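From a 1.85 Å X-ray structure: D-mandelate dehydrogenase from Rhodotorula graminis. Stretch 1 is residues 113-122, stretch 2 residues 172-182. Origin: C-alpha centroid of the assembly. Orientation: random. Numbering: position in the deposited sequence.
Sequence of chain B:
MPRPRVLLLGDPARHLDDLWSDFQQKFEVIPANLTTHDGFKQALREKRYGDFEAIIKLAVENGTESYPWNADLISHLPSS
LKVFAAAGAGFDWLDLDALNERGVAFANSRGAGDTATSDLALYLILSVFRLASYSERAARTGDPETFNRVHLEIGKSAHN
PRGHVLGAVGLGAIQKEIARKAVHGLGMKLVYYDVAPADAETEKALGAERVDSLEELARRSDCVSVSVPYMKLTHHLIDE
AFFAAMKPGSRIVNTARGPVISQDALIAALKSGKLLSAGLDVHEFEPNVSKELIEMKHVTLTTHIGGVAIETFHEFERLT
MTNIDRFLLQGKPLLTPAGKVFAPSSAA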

# COMPACT_ATOMS: atom_id res chain seq x y z
N GLY B 113 -1.98 -15.67 10.33
CA GLY B 113 -1.91 -14.72 9.20
C GLY B 113 -2.52 -13.33 9.45
O GLY B 113 -2.81 -12.62 8.48
N ASP B 114 -2.75 -12.94 10.71
CA ASP B 114 -3.38 -11.61 11.01
C ASP B 114 -2.57 -10.42 10.46
O ASP B 114 -3.13 -9.49 9.87
CB ASP B 114 -3.62 -11.39 12.52
CG ASP B 114 -4.77 -12.25 13.11
OD1 ASP B 114 -5.39 -13.05 12.39
OD2 ASP B 114 -5.03 -12.13 14.34
N THR B 115 -1.25 -10.46 10.63
CA THR B 115 -0.40 -9.35 10.14
C THR B 115 -0.41 -9.29 8.60
O THR B 115 -0.63 -8.22 8.01
CB THR B 115 1.06 -9.47 10.69
OG1 THR B 115 1.03 -9.26 12.13
CG2 THR B 115 2.02 -8.43 10.01
N ALA B 116 -0.17 -10.44 7.95
CA ALA B 116 -0.14 -10.50 6.48
C ALA B 116 -1.47 -10.07 5.83
O ALA B 116 -1.47 -9.24 4.92
CB ALA B 116 0.33 -11.89 5.97
N THR B 117 -2.61 -10.59 6.31
CA THR B 117 -3.91 -10.31 5.67
C THR B 117 -4.30 -8.84 5.86
O THR B 117 -4.80 -8.19 4.90
CB THR B 117 -5.04 -11.26 6.17
OG1 THR B 117 -4.60 -12.62 6.06
CG2 THR B 117 -6.33 -11.09 5.31
N SER B 118 -4.08 -8.30 7.06
CA SER B 118 -4.37 -6.85 7.31
C SER B 118 -3.49 -5.89 6.49
O SER B 118 -3.98 -4.84 6.01
CB SER B 118 -4.36 -6.50 8.81
OG SER B 118 -3.08 -6.69 9.42
N ASP B 119 -2.19 -6.21 6.34
CA ASP B 119 -1.28 -5.43 5.47
C ASP B 119 -1.74 -5.45 4.00
O ASP B 119 -1.67 -4.42 3.30
CB ASP B 119 0.16 -5.99 5.54
CG ASP B 119 0.94 -5.53 6.78
OD1 ASP B 119 0.45 -4.64 7.53
OD2 ASP B 119 2.06 -6.07 7.01
N LEU B 120 -2.17 -6.63 3.50
CA LEU B 120 -2.63 -6.74 2.08
C LEU B 120 -3.93 -5.96 1.87
O LEU B 120 -4.11 -5.31 0.83
CB LEU B 120 -2.78 -8.23 1.63
CG LEU B 120 -2.89 -8.61 0.12
CD1 LEU B 120 -4.32 -8.47 -0.44
CD2 LEU B 120 -1.88 -7.87 -0.81
N ALA B 121 -4.83 -5.96 2.87
CA ALA B 121 -6.03 -5.09 2.79
C ALA B 121 -5.67 -3.59 2.74
O ALA B 121 -6.29 -2.82 1.97
CB ALA B 121 -7.01 -5.40 3.96
N LEU B 122 -4.66 -3.18 3.53
CA LEU B 122 -4.17 -1.78 3.51
C LEU B 122 -3.60 -1.39 2.13
O LEU B 122 -3.85 -0.27 1.65
CB LEU B 122 -3.13 -1.51 4.63
CG LEU B 122 -2.94 -0.00 4.98
CD1 LEU B 122 -4.13 0.53 5.81
CD2 LEU B 122 -1.61 0.22 5.73
N GLY B 172 -13.78 -8.33 13.59
CA GLY B 172 -12.99 -9.39 14.21
C GLY B 172 -11.49 -9.11 14.21
O GLY B 172 -11.07 -7.97 13.94
N ALA B 173 -10.68 -10.14 14.50
CA ALA B 173 -9.24 -9.91 14.74
C ALA B 173 -8.50 -9.22 13.58
O ALA B 173 -7.74 -8.26 13.79
CB ALA B 173 -8.56 -11.21 15.16
N ILE B 174 -8.72 -9.71 12.35
CA ILE B 174 -8.03 -9.14 11.17
C ILE B 174 -8.49 -7.70 10.96
O ILE B 174 -7.64 -6.82 10.74
CB ILE B 174 -8.23 -10.01 9.87
CG1 ILE B 174 -7.43 -11.33 9.99
CG2 ILE B 174 -7.78 -9.26 8.60
CD1 ILE B 174 -7.80 -12.38 8.95
N GLN B 175 -9.80 -7.45 11.00
CA GLN B 175 -10.33 -6.07 10.80
C GLN B 175 -9.86 -5.05 11.86
O GLN B 175 -9.62 -3.87 11.54
CB GLN B 175 -11.87 -6.07 10.69
CG GLN B 175 -12.48 -4.73 10.15
CD GLN B 175 -12.63 -4.72 8.61
OE1 GLN B 175 -11.72 -4.29 7.88
NE2 GLN B 175 -13.79 -5.18 8.12
N LYS B 176 -9.72 -5.49 13.12
CA LYS B 176 -9.16 -4.62 14.17
C LYS B 176 -7.77 -4.11 13.79
O LYS B 176 -7.43 -2.94 14.08
CB LYS B 176 -9.16 -5.30 15.56
CG LYS B 176 -10.58 -5.50 16.15
CD LYS B 176 -10.47 -6.27 17.50
CE LYS B 176 -11.83 -6.46 18.17
NZ LYS B 176 -11.64 -7.16 19.50
N GLU B 177 -6.99 -4.95 13.10
CA GLU B 177 -5.64 -4.54 12.63
C GLU B 177 -5.71 -3.67 11.37
O GLU B 177 -4.96 -2.70 11.26
CB GLU B 177 -4.73 -5.77 12.40
CG GLU B 177 -4.07 -6.32 13.69
CD GLU B 177 -3.05 -5.33 14.27
OE1 GLU B 177 -1.92 -5.25 13.73
OE2 GLU B 177 -3.37 -4.66 15.29
N ILE B 178 -6.58 -4.04 10.41
CA ILE B 178 -6.91 -3.14 9.29
C ILE B 178 -7.26 -1.71 9.81
O ILE B 178 -6.66 -0.71 9.36
CB ILE B 178 -8.04 -3.71 8.33
CG1 ILE B 178 -7.65 -5.09 7.74
CG2 ILE B 178 -8.36 -2.69 7.20
CD1 ILE B 178 -8.81 -5.77 6.93
N ALA B 179 -8.18 -1.64 10.78
CA ALA B 179 -8.68 -0.34 11.31
C ALA B 179 -7.61 0.43 12.08
O ALA B 179 -7.54 1.65 11.98
CB ALA B 179 -9.95 -0.56 12.20
N ARG B 180 -6.79 -0.28 12.85
CA ARG B 180 -5.69 0.38 13.60
C ARG B 180 -4.73 1.07 12.61
O ARG B 180 -4.33 2.24 12.79
CB ARG B 180 -4.93 -0.64 14.47
CG ARG B 180 -3.83 -0.01 15.36
CD ARG B 180 -3.00 -1.04 16.14
NE ARG B 180 -2.24 -1.93 15.28
CZ ARG B 180 -1.11 -1.60 14.64
NH1 ARG B 180 -0.57 -0.39 14.76
NH2 ARG B 180 -0.51 -2.49 13.87
N LYS B 181 -4.37 0.35 11.55
CA LYS B 181 -3.44 0.87 10.53
C LYS B 181 -4.08 2.03 9.71
O LYS B 181 -3.43 3.05 9.47
CB LYS B 181 -2.91 -0.28 9.66
CG LYS B 181 -1.99 -1.28 10.44
CD LYS B 181 -1.76 -2.60 9.62
CE LYS B 181 -1.02 -3.61 10.47
NZ LYS B 181 -0.91 -4.97 9.85
N ALA B 182 -5.35 1.87 9.33
CA ALA B 182 -6.05 2.90 8.54
C ALA B 182 -6.37 4.18 9.33
O ALA B 182 -6.27 5.28 8.77
CB ALA B 182 -7.35 2.32 7.93
O HOH W 1 0.09 -6.35 12.26

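Two helices, 114-122 and 173-182, pack with their N-to-C directions 48° apart and their axes approaching to 8.6 Å. The backbones come nearest at Ser-118 and Ile-178, whose CA atoms lie 4.9 Å apart, and remain near one turn earlier, where the CA atoms of Asp-114 and Ile-174 are separated by 5.3 Å. Together the stretches bury 562 Å² against each other. Each helix follows an N-cap glycine, Gly-113 or Gly-172, and its first turn is tied back to it: Thr-117 N donates to Gly-113 O at 3.0 Å, and Lys-176 N to Gly-172 O at 2.9 Å.

Ser-118 sits at the close approach. Its CA-to-CB bond points toward the second helix, and the small side chain sits as a knob among Ile-174, Glu-177, Ile-178 and Lys-181. Ser-118 CB lies 3.7 Å from Ile-178 N and 3.8 Å from Ile-174 O, so it rests almost directly on backbone. Chi1 of Ser-118 is 63° (p), a rotamer that brings Ser-118 OG back to its own helix, 2.8 Å from Asp-114 O and 3.2 Å from Thr-115 O. The same position leaves Ser-118 OG able to accept a hydrogen bond from Lys-181 NZ at 2.8 Å.

Lys-181 is the reciprocal knob, lodged among Thr-115, Ser-118, Asp-119 and Leu-122, and it has the largest area covered by the opposing stretch, 86 Å². Chi1 is -67° (m), and chi2 to chi4 (166°, -172°, 172°) are all t. This extended chain carries the ammonium from a backbone position near the C-terminal end of stretch 2 to the polar groups of the first helix. There Lys-181 NZ forms a salt bridge and hydrogen bond with Asp-119 OD1 at 2.7 Å, which pairs the charges at a largely enclosed site. The CA-to-CB bond of Asp-119 points away from the second helix, but chi1 of -80° (m) brings the carboxylate back within reach.

Water 1 extends this network. It accepts from Lys-181 NZ at 3.0 Å, donates to Glu-177 OE1 at 2.7 Å and is hydrogen-bonded to Thr-115 OG1 at 3.1 Å, linking the helices through a side chain whose CA-to-CB bond points away. Glu-177 is folded, with chi1 -82° and chi2 -67° (both m). Its carboxylate also receives two nearly linear bonds: Arg-180 NE donates to Glu-177 OE2 at 3.0 Å (168°) and Arg-180 NH2 to Glu-177 OE1 at 3.1 Å (172°), both part of a salt bridge.

Mostly apolar contacts flank this network. Ile-178, with chi1 -58° (m) and chi2 173° (t), extends CD1 to 3.5 Å from Ala-121 CB. Leu-122 (t, p) starts sideways, but its CD1 reaches 4.3 Å from Ala-182 CB and 4.1 Å from Lys-181 CB, packing beside the aliphatic base of the lysine. At the other end, Ile-174 CG2 meets Thr-117 CG2 at 4.0 Å, while Ile-174 CG1 lies 3.6 Å from Asp-114 OD1, a van der Waals contact.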